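Local coordinates for alpha-catenin-like protein hmp-1 (Caenorhabditis elegans, PDB 5H5M) that links the cadherin-catenin complex of adherens junctions to actin filaments, supporting cell migration and cell-shape change in the embryo, and is represented here by its M domain, at residues R286-C291 with I316-R321; Q74-E79 with D91-G96; S177-T182 with T229-I234. All coordinates share one frame; numbering follows the deposited sequence.

Interaction 1. Residues R286-C291 with I316-R321; sequences RALRVC and ILKTQR
Leu317 and Cys291 meet through the first atoms beyond their CB: chi1 of 179° sets Leu317 CG anti to its backbone N, chi1 of -67° sets Cys291 SG anti to its carbonyl carbon, and the two atoms lie 3.8 Å apart. The sulphur ends up between two residues of the facing helix. Cys291 SG lies 3.6 Å from Leu317 CD2 and equally 3.6 Å from Lys318 CB, so one atom bridges successive positions of 316-321. Leu317 CD2 is the other focus. Leu317 CD2 rests 3.6 Å from the carbonyl oxygen of Ala287, with Ala287 CB at 4.2 Å and Val290 CG1 at 4.3 Å as further apolar neighbours. Lys318 contributes only the aliphatic part of its extended chain, CB against the sulphur and CG 4.3 Å from Leu288 CD2, while the residue as a whole is exposed.

The two short segments run antiparallel but splayed, with 137° between their N-to-C directions; antiparallel helix pairs are the building unit of the bundles of the vinculin/alpha-catenin family. Helix 345-374 closes over the same core, with Val362 against Ala287 and both Ala365 and Ile369 against Leu317.

No hydrogen bond or salt bridge joins the two segments. Cohesion here therefore comes from dispersion and from the burial of methyl groups, methylenes and a polarisable sulphur, and the buried residues Ala287, Val290, Cys291 and Leu317 meet without charge pairing to dictate their orientation.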
loop_
_atom_site.group_PDB
_atom_site.type_symbol
_atom_site.label_atom_id
_atom_site.label_comp_id
_atom_site.label_asym_id
_atom_site.label_seq_id
_atom_site.Cartn_x
_atom_site.Cartn_y
_atom_site.Cartn_z
ATOM N N ARG A 286 0.320 3.421 10.072
ATOM C CA ARG A 286 1.148 3.747 8.915
ATOM C C ARG A 286 2.524 4.253 9.340
ATOM O O ARG A 286 3.542 3.888 8.747
ATOM C CB ARG A 286 0.462 4.795 8.038
ATOM C CG ARG A 286 -0.851 4.353 7.406
ATOM C CD ARG A 286 -1.292 5.357 6.349
ATOM N NE ARG A 286 -2.743 5.485 6.257
ATOM C CZ ARG A 286 -3.520 4.724 5.489
ATOM N NH1 ARG A 286 -2.989 3.762 4.745
ATOM N NH2 ARG A 286 -4.830 4.923 5.473
ATOM N N ALA A 287 2.545 5.098 10.365
ATOM C CA ALA A 287 3.786 5.661 10.879
ATOM C C ALA A 287 4.711 4.567 11.394
ATOM O O ALA A 287 5.922 4.610 11.174
ATOM C CB ALA A 287 3.497 6.678 11.983
ATOM N N LEU A 288 4.138 3.584 12.078
ATOM C CA LEU A 288 4.927 2.486 12.619
ATOM C C LEU A 288 5.426 1.567 11.502
ATOM O O LEU A 288 6.519 1.000 11.594
ATOM C CB LEU A 288 4.116 1.697 13.650
ATOM C CG LEU A 288 3.939 2.412 14.995
ATOM C CD1 LEU A 288 3.098 1.589 15.967
ATOM C CD2 LEU A 288 5.297 2.741 15.603
ATOM N N ARG A 289 4.627 1.424 10.448
ATOM C CA ARG A 289 5.053 0.669 9.272
ATOM C C ARG A 289 6.248 1.349 8.603
ATOM O O ARG A 289 7.190 0.684 8.175
ATOM C CB ARG A 289 3.897 0.516 8.282
ATOM C CG ARG A 289 2.939 -0.609 8.630
ATOM C CD ARG A 289 3.540 -1.965 8.264
ATOM N NE ARG A 289 3.530 -2.178 6.818
ATOM C CZ ARG A 289 4.467 -2.841 6.147
ATOM N NH1 ARG A 289 5.509 -3.363 6.781
ATOM N NH2 ARG A 289 4.364 -2.972 4.833
ATOM N N VAL A 290 6.201 2.676 8.526
ATOM C CA VAL A 290 7.312 3.464 8.000
ATOM C C VAL A 290 8.584 3.210 8.811
ATOM O O VAL A 290 9.665 3.041 8.250
ATOM C CB VAL A 290 6.982 4.977 8.004
ATOM C CG1 VAL A 290 8.249 5.820 7.850
ATOM C CG2 VAL A 290 5.981 5.302 6.914
ATOM N N CYS A 291 8.448 3.168 10.133
ATOM C CA CYS A 291 9.582 2.868 11.006
ATOM C C CYS A 291 10.155 1.480 10.732
ATOM O O CYS A 291 11.372 1.319 10.613
ATOM C CB CYS A 291 9.179 2.981 12.480
ATOM S SG CYS A 291 8.778 4.665 13.018
ATOM N N ILE A 316 13.004 8.951 16.382
ATOM C CA ILE A 316 12.239 10.111 16.822
ATOM C C ILE A 316 10.747 9.910 16.567
ATOM O O ILE A 316 9.915 10.163 17.439
ATOM C CB ILE A 316 12.717 11.394 16.114
ATOM C CG1 ILE A 316 14.140 11.739 16.557
ATOM C CG2 ILE A 316 11.771 12.556 16.402
ATOM C CD1 ILE A 316 14.672 13.022 15.958
ATOM N N LEU A 317 10.416 9.450 15.365
ATOM C CA LEU A 317 9.037 9.130 15.022
ATOM C C LEU A 317 8.486 8.048 15.943
ATOM O O LEU A 317 7.436 8.222 16.560
ATOM C CB LEU A 317 8.936 8.676 13.566
ATOM C CG LEU A 317 7.537 8.283 13.087
ATOM C CD1 LEU A 317 6.581 9.463 13.198
ATOM C CD2 LEU A 317 7.576 7.744 11.657
ATOM N N LYS A 318 9.214 6.941 16.046
ATOM C CA LYS A 318 8.740 5.769 16.772
ATOM C C LYS A 318 8.640 5.958 18.285
ATOM O O LYS A 318 7.636 5.582 18.887
ATOM C CB LYS A 318 9.643 4.568 16.477
ATOM C CG LYS A 318 9.217 3.300 17.201
ATOM C CD LYS A 318 9.718 2.055 16.494
ATOM C CE LYS A 318 9.143 0.796 17.127
ATOM N NZ LYS A 318 9.597 -0.432 16.416
ATOM N N THR A 319 9.669 6.532 18.901
ATOM C CA THR A 319 9.729 6.592 20.360
ATOM C C THR A 319 9.243 7.919 20.947
ATOM O O THR A 319 9.092 8.037 22.165
ATOM C CB THR A 319 11.165 6.335 20.878
ATOM O OG1 THR A 319 11.997 7.466 20.591
ATOM C CG2 THR A 319 11.754 5.093 20.227
ATOM N N GLN A 320 9.003 8.914 20.097
ATOM C CA GLN A 320 8.530 10.212 20.581
ATOM C C GLN A 320 7.245 10.682 19.899
ATOM O O GLN A 320 6.212 10.838 20.553
ATOM C CB GLN A 320 9.609 11.286 20.404
ATOM C CG GLN A 320 10.843 11.102 21.272
ATOM C CD GLN A 320 11.866 12.202 21.060
ATOM O OE1 GLN A 320 11.662 13.103 20.249
ATOM N NE2 GLN A 320 12.973 12.129 21.786
ATOM N N ARG A 321 7.315 10.914 18.590
ATOM C CA ARG A 321 6.216 11.543 17.858
ATOM C C ARG A 321 4.926 10.721 17.891
ATOM O O ARG A 321 3.839 11.274 18.062
ATOM C CB ARG A 321 6.627 11.805 16.407
ATOM C CG ARG A 321 7.839 12.721 16.260
ATOM C CD ARG A 321 7.563 14.114 16.805
ATOM N NE ARG A 321 8.744 14.971 16.760
ATOM C CZ ARG A 321 9.514 15.235 17.813
ATOM N NH1 ARG A 321 9.228 14.709 18.997
ATOM N NH2 ARG A 321 10.571 16.027 17.687
#

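Interaction 2. Residues Q74-E79 with D91-G96; sequences QELLTE and DDIPLG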
loop_
_atom_site.group_PDB
_atom_site.type_symbol
_atom_site.label_atom_id
_atom_site.label_comp_id
_atom_site.label_asym_id
_atom_site.label_seq_id
_atom_site.Cartn_x
_atom_site.Cartn_y
_atom_site.Cartn_z
ATOM N N GLN A 74 1.482 5.613 -31.668
ATOM C CA GLN A 74 1.014 5.912 -33.016
ATOM C C GLN A 74 1.960 6.863 -33.745
ATOM O O GLN A 74 2.243 6.675 -34.927
ATOM C CB GLN A 74 -0.399 6.505 -32.980
ATOM C CG GLN A 74 -1.481 5.492 -32.631
ATOM C CD GLN A 74 -1.492 4.306 -33.579
ATOM O OE1 GLN A 74 -1.545 4.469 -34.800
ATOM N NE2 GLN A 74 -1.429 3.101 -33.020
ATOM N N GLU A 75 2.448 7.877 -33.035
ATOM C CA GLU A 75 3.371 8.847 -33.622
ATOM C C GLU A 75 4.690 8.187 -33.997
ATOM O O GLU A 75 5.236 8.452 -35.070
ATOM C CB GLU A 75 3.617 10.015 -32.664
ATOM C CG GLU A 75 2.380 10.860 -32.398
ATOM C CD GLU A 75 2.595 11.893 -31.308
ATOM O OE1 GLU A 75 3.709 11.947 -30.744
ATOM O OE2 GLU A 75 1.645 12.649 -31.013
ATOM N N LEU A 76 5.194 7.326 -33.114
ATOM C CA LEU A 76 6.420 6.580 -33.381
ATOM C C LEU A 76 6.271 5.688 -34.612
ATOM O O LEU A 76 7.161 5.642 -35.462
ATOM C CB LEU A 76 6.816 5.735 -32.167
ATOM C CG LEU A 76 7.999 4.772 -32.345
ATOM C CD1 LEU A 76 9.265 5.508 -32.760
ATOM C CD2 LEU A 76 8.242 3.969 -31.066
ATOM N N LEU A 77 5.144 4.987 -34.702
ATOM C CA LEU A 77 4.873 4.105 -35.838
ATOM C C LEU A 77 4.773 4.900 -37.133
ATOM O O LEU A 77 5.161 4.417 -38.199
ATOM C CB LEU A 77 3.586 3.306 -35.613
ATOM C CG LEU A 77 3.598 2.277 -34.479
ATOM C CD1 LEU A 77 2.238 1.602 -34.346
ATOM C CD2 LEU A 77 4.695 1.247 -34.700
ATOM N N THR A 78 4.248 6.118 -37.035
ATOM C CA THR A 78 4.160 7.008 -38.188
ATOM C C THR A 78 5.560 7.379 -38.678
ATOM O O THR A 78 5.803 7.459 -39.882
ATOM C CB THR A 78 3.367 8.294 -37.858
ATOM O OG1 THR A 78 2.029 7.948 -37.481
ATOM C CG2 THR A 78 3.315 9.223 -39.058
ATOM N N GLU A 79 6.481 7.583 -37.738
ATOM C CA GLU A 79 7.856 7.936 -38.078
ATOM C C GLU A 79 8.636 6.744 -38.628
ATOM O O GLU A 79 9.453 6.901 -39.538
ATOM C CB GLU A 79 8.583 8.518 -36.864
ATOM C CG GLU A 79 8.018 9.841 -36.351
ATOM C CD GLU A 79 8.249 11.007 -37.299
ATOM O OE1 GLU A 79 8.896 10.820 -38.352
ATOM O OE2 GLU A 79 7.790 12.126 -36.981
ATOM N N ASP A 91 16.620 11.125 -37.386
ATOM C CA ASP A 91 16.706 11.927 -36.171
ATOM C C ASP A 91 15.364 11.958 -35.434
ATOM O O ASP A 91 15.301 12.287 -34.249
ATOM C CB ASP A 91 17.156 13.355 -36.501
ATOM C CG ASP A 91 18.342 13.391 -37.448
ATOM O OD1 ASP A 91 19.360 12.720 -37.165
ATOM O OD2 ASP A 91 18.252 14.086 -38.484
ATOM N N ASP A 92 14.291 11.622 -36.144
ATOM C CA ASP A 92 12.940 11.768 -35.614
ATOM C C ASP A 92 12.449 10.515 -34.905
ATOM O O ASP A 92 11.652 10.596 -33.970
ATOM C CB ASP A 92 11.981 12.141 -36.739
ATOM C CG ASP A 92 12.223 13.539 -37.258
ATOM O OD1 ASP A 92 12.599 14.412 -36.446
ATOM O OD2 ASP A 92 12.043 13.765 -38.473
ATOM N N ILE A 93 12.920 9.358 -35.353
ATOM C CA ILE A 93 12.561 8.100 -34.709
ATOM C C ILE A 93 13.055 8.019 -33.253
ATOM O O ILE A 93 12.270 7.663 -32.372
ATOM C CB ILE A 93 13.082 6.888 -35.520
ATOM C CG1 ILE A 93 12.246 6.721 -36.792
ATOM C CG2 ILE A 93 13.047 5.612 -34.680
ATOM C CD1 ILE A 93 12.644 5.537 -37.646
ATOM N N PRO A 94 14.340 8.356 -32.981
ATOM C CA PRO A 94 14.763 8.277 -31.574
ATOM C C PRO A 94 13.994 9.227 -30.655
ATOM O O PRO A 94 13.785 8.901 -29.486
ATOM C CB PRO A 94 16.251 8.655 -31.627
ATOM C CG PRO A 94 16.431 9.369 -32.920
ATOM C CD PRO A 94 15.467 8.723 -33.860
ATOM N N LEU A 95 13.577 10.376 -31.179
ATOM C CA LEU A 95 12.737 11.299 -30.422
ATOM C C LEU A 95 11.394 10.657 -30.092
ATOM O O LEU A 95 10.861 10.835 -28.994
ATOM C CB LEU A 95 12.521 12.599 -31.196
ATOM C CG LEU A 95 13.706 13.563 -31.260
ATOM C CD1 LEU A 95 13.474 14.631 -32.324
ATOM C CD2 LEU A 95 13.940 14.201 -29.898
ATOM N N GLY A 96 10.855 9.910 -31.050
ATOM C CA GLY A 96 9.598 9.209 -30.864
ATOM C C GLY A 96 9.724 8.100 -29.838
ATOM O O GLY A 96 8.831 7.901 -29.012
HETATM O O HOH W 1 9.989 12.885 -39.961
#
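Leu76 and Gly96 face each other where two nearly antiparallel helices come close, their CA atoms 4.8 Å apart. The axes of 74-79 and 92-96 approach to 8.9 Å, with a signed crossing angle of -163°. One turn farther along, Glu79 is paired with Ile93. Gly96, which has no side chain, lets the backbone itself serve as a packing surface: Leu76 CD1 lies 3.9 Å from Gly96 C. The same methyl, Leu76 CD1, is 3.7 Å from the carbonyl oxygen Ile93 O and also touches Ile93 CG2, so one branch of the leucine touches both residues.

This is the outer end of a helical hairpin, in which helix 56-80 gives way to helix 92-122 through a connection that is partly disordered. The first helix of the hairpin is predicted to be coiled coil, and the pairing belongs to the helical bundle architecture of the M domain. Ile97 and Val100 of helix 92-122 extend the apolar surroundings of Leu76.

Ile93 adds a further apolar patch, its CG1 packing against both the CB and the backbone carbonyl of Glu79. Beyond it the contact turns polar. The side chain of Glu79 bends at chi2 (-69°) and its carboxylate comes against Asp92, with Glu79 OE1 3.7 Å from Asp92 CB. The two carboxylates have planes 48° apart, and Glu79 OE1 is 4.3 Å from Asp92 OD2. A water molecule mediates between these like charges, donating to Glu79 OE1 over 2.8 Å and to Asp92 OD2 over 2.7 Å; its two hydrogens would probably ease their mutual repulsion.

Interaction 3. Residues S177-T182 with T229-I234; sequences SVIQHT and TALDNI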
loop_
_atom_site.group_PDB
_atom_site.type_symbol
_atom_site.label_atom_id
_atom_site.label_comp_id
_atom_site.label_asym_id
_atom_site.label_seq_id
_atom_site.Cartn_x
_atom_site.Cartn_y
_atom_site.Cartn_z
ATOM N N SER A 177 6.521 -16.235 -6.016
ATOM C CA SER A 177 6.161 -17.605 -5.681
ATOM C C SER A 177 5.857 -17.751 -4.191
ATOM O O SER A 177 4.849 -18.348 -3.814
ATOM C CB SER A 177 7.274 -18.566 -6.085
ATOM O OG SER A 177 6.959 -19.886 -5.689
ATOM N N VAL A 178 6.729 -17.196 -3.351
ATOM C CA VAL A 178 6.534 -17.237 -1.905
ATOM C C VAL A 178 5.275 -16.474 -1.496
ATOM O O VAL A 178 4.485 -16.953 -0.681
ATOM C CB VAL A 178 7.753 -16.656 -1.155
ATOM C CG1 VAL A 178 7.418 -16.406 0.315
ATOM C CG2 VAL A 178 8.950 -17.587 -1.287
ATOM N N ILE A 179 5.088 -15.294 -2.077
ATOM C CA ILE A 179 3.922 -14.462 -1.793
ATOM C C ILE A 179 2.611 -15.171 -2.130
ATOM O O ILE A 179 1.659 -15.138 -1.347
ATOM C CB ILE A 179 3.995 -13.129 -2.568
ATOM C CG1 ILE A 179 5.145 -12.273 -2.029
ATOM C CG2 ILE A 179 2.672 -12.373 -2.475
ATOM C CD1 ILE A 179 5.477 -11.077 -2.884
ATOM N N GLN A 180 2.566 -15.820 -3.288
ATOM C CA GLN A 180 1.347 -16.491 -3.722
ATOM C C GLN A 180 1.034 -17.715 -2.861
ATOM O O GLN A 180 -0.125 -17.944 -2.508
ATOM C CB GLN A 180 1.447 -16.883 -5.195
ATOM C CG GLN A 180 1.325 -15.687 -6.126
ATOM C CD GLN A 180 1.526 -16.040 -7.581
ATOM O OE1 GLN A 180 2.243 -16.983 -7.912
ATOM N NE2 GLN A 180 0.896 -15.273 -8.464
ATOM N N HIS A 181 2.058 -18.497 -2.523
ATOM C CA HIS A 181 1.869 -19.655 -1.652
ATOM C C HIS A 181 1.413 -19.230 -0.257
ATOM O O HIS A 181 0.499 -19.826 0.321
ATOM C CB HIS A 181 3.150 -20.483 -1.547
ATOM C CG HIS A 181 3.501 -21.223 -2.804
ATOM N ND1 HIS A 181 4.189 -20.638 -3.846
ATOM C CD2 HIS A 181 3.249 -22.495 -3.184
ATOM C CE1 HIS A 181 4.352 -21.524 -4.812
ATOM N NE2 HIS A 181 3.790 -22.659 -4.439
ATOM N N THR A 182 2.048 -18.188 0.269
ATOM C CA THR A 182 1.720 -17.668 1.588
ATOM C C THR A 182 0.300 -17.113 1.617
ATOM O O THR A 182 -0.432 -17.317 2.585
ATOM C CB THR A 182 2.714 -16.575 2.020
ATOM O OG1 THR A 182 4.053 -17.076 1.906
ATOM C CG2 THR A 182 2.452 -16.143 3.457
ATOM N N THR A 229 6.936 -9.289 4.979
ATOM C CA THR A 229 8.338 -9.189 4.609
ATOM C C THR A 229 8.510 -9.370 3.103
ATOM O O THR A 229 9.215 -8.598 2.452
ATOM C CB THR A 229 9.191 -10.234 5.340
ATOM O OG1 THR A 229 9.073 -10.038 6.752
ATOM C CG2 THR A 229 10.653 -10.086 4.945
ATOM N N ALA A 230 7.858 -10.389 2.554
ATOM C CA ALA A 230 7.974 -10.680 1.128
ATOM C C ALA A 230 7.470 -9.513 0.273
ATOM O O ALA A 230 8.089 -9.168 -0.735
ATOM C CB ALA A 230 7.225 -11.954 0.791
ATOM N N LEU A 231 6.363 -8.900 0.687
ATOM C CA LEU A 231 5.788 -7.756 -0.024
ATOM C C LEU A 231 6.681 -6.517 0.003
ATOM O O LEU A 231 6.774 -5.794 -0.989
ATOM C CB LEU A 231 4.414 -7.402 0.548
ATOM C CG LEU A 231 3.258 -8.290 0.089
ATOM C CD1 LEU A 231 1.981 -7.884 0.787
ATOM C CD2 LEU A 231 3.089 -8.217 -1.420
ATOM N N ASP A 232 7.326 -6.265 1.139
ATOM C CA ASP A 232 8.260 -5.145 1.243
ATOM C C ASP A 232 9.440 -5.343 0.291
ATOM O O ASP A 232 10.043 -4.379 -0.172
ATOM C CB ASP A 232 8.766 -4.980 2.683
ATOM C CG ASP A 232 7.673 -4.529 3.643
ATOM O OD1 ASP A 232 6.681 -3.927 3.180
ATOM O OD2 ASP A 232 7.810 -4.770 4.864
ATOM N N ASN A 233 9.754 -6.601 -0.002
ATOM C CA ASN A 233 10.874 -6.933 -0.876
ATOM C C ASN A 233 10.583 -6.739 -2.364
ATOM O O ASN A 233 11.510 -6.666 -3.168
ATOM C CB ASN A 233 11.324 -8.373 -0.629
ATOM C CG ASN A 233 12.432 -8.463 0.396
ATOM O OD1 ASN A 233 12.249 -9.006 1.484
ATOM N ND2 ASN A 233 13.596 -7.924 0.051
ATOM N N ILE A 234 9.308 -6.667 -2.733
ATOM C CA ILE A 234 8.946 -6.378 -4.119
ATOM C C ILE A 234 8.360 -4.970 -4.218
ATOM O O ILE A 234 7.678 -4.629 -5.184
ATOM C CB ILE A 234 7.940 -7.405 -4.689
ATOM C CG1 ILE A 234 6.601 -7.337 -3.952
ATOM C CG2 ILE A 234 8.514 -8.816 -4.627
ATOM C CD1 ILE A 234 5.466 -7.998 -4.718
#
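Ala230 opens the contact, with its CB directed at helix 177-182 and set 3.5 Å from Ile179 CG1. These two residues also form the point of closest backbone approach, their CA atoms 6.3 Å apart. Val178 CG1 reaches the same alanine methyl, Ala230 CB, from the exposed margin, at 4.5 Å. The small side chain of Ala230 thus meets the stem of a branched one, and Ile179 CD1 continues past it to within 3.9 Å of Ala230 O.

Leu231 follows with a single branch: its CD2 lies 4.0 Å from Ile179 CD1. Ile234 then completes the set just beyond the last turn of the helix. Its CG1 occupies the crowded position between the backbone N and the carbonyl carbon (chi1 65°), and the terminal methyl Ile234 CD1 meets Ile179 CD1 tip to tip at 3.6 Å. One isoleucine methyl is therefore shared among Ala230, Leu231 and Ile234, an apolar arrangement without a hydrogen bond across the segments.

The axes of the two short segments, 177-182 and 229-233, run roughly antiparallel, 145° apart in direction and 9.7 Å at closest approach, in keeping with the helical bundles of the M domain. Helix 142-166 lies against the same core, Ala163 touching Ile179 and Ser166 touching both Leu231 and Ile234. Leu227, one turn before Leu231 on helix 207-233, also packs on Ile179, and the loop residue Phe123 meets Leu231.

How the interactions relate
The three contacts illustrate how one kind of pairing, helix against roughly antiparallel helix, is repeated through an all-helical domain with different chemistry. Interactions 1 and 3 touch: although their centres are 24 Å apart, a salt bridge from Arg289 NH2 to Asp232 OD1, 3.0 Å long, ties helix 276-300 to helix 207-233. Neither charged residue joins the apolar contact of its own pair. Interaction 2 stands apart, its nearest atoms about 36 Å from interaction 1 and about 27 Å from interaction 3, and lies across the chain's centre from interaction 1. It is a surface contact, whereas the other two are buried.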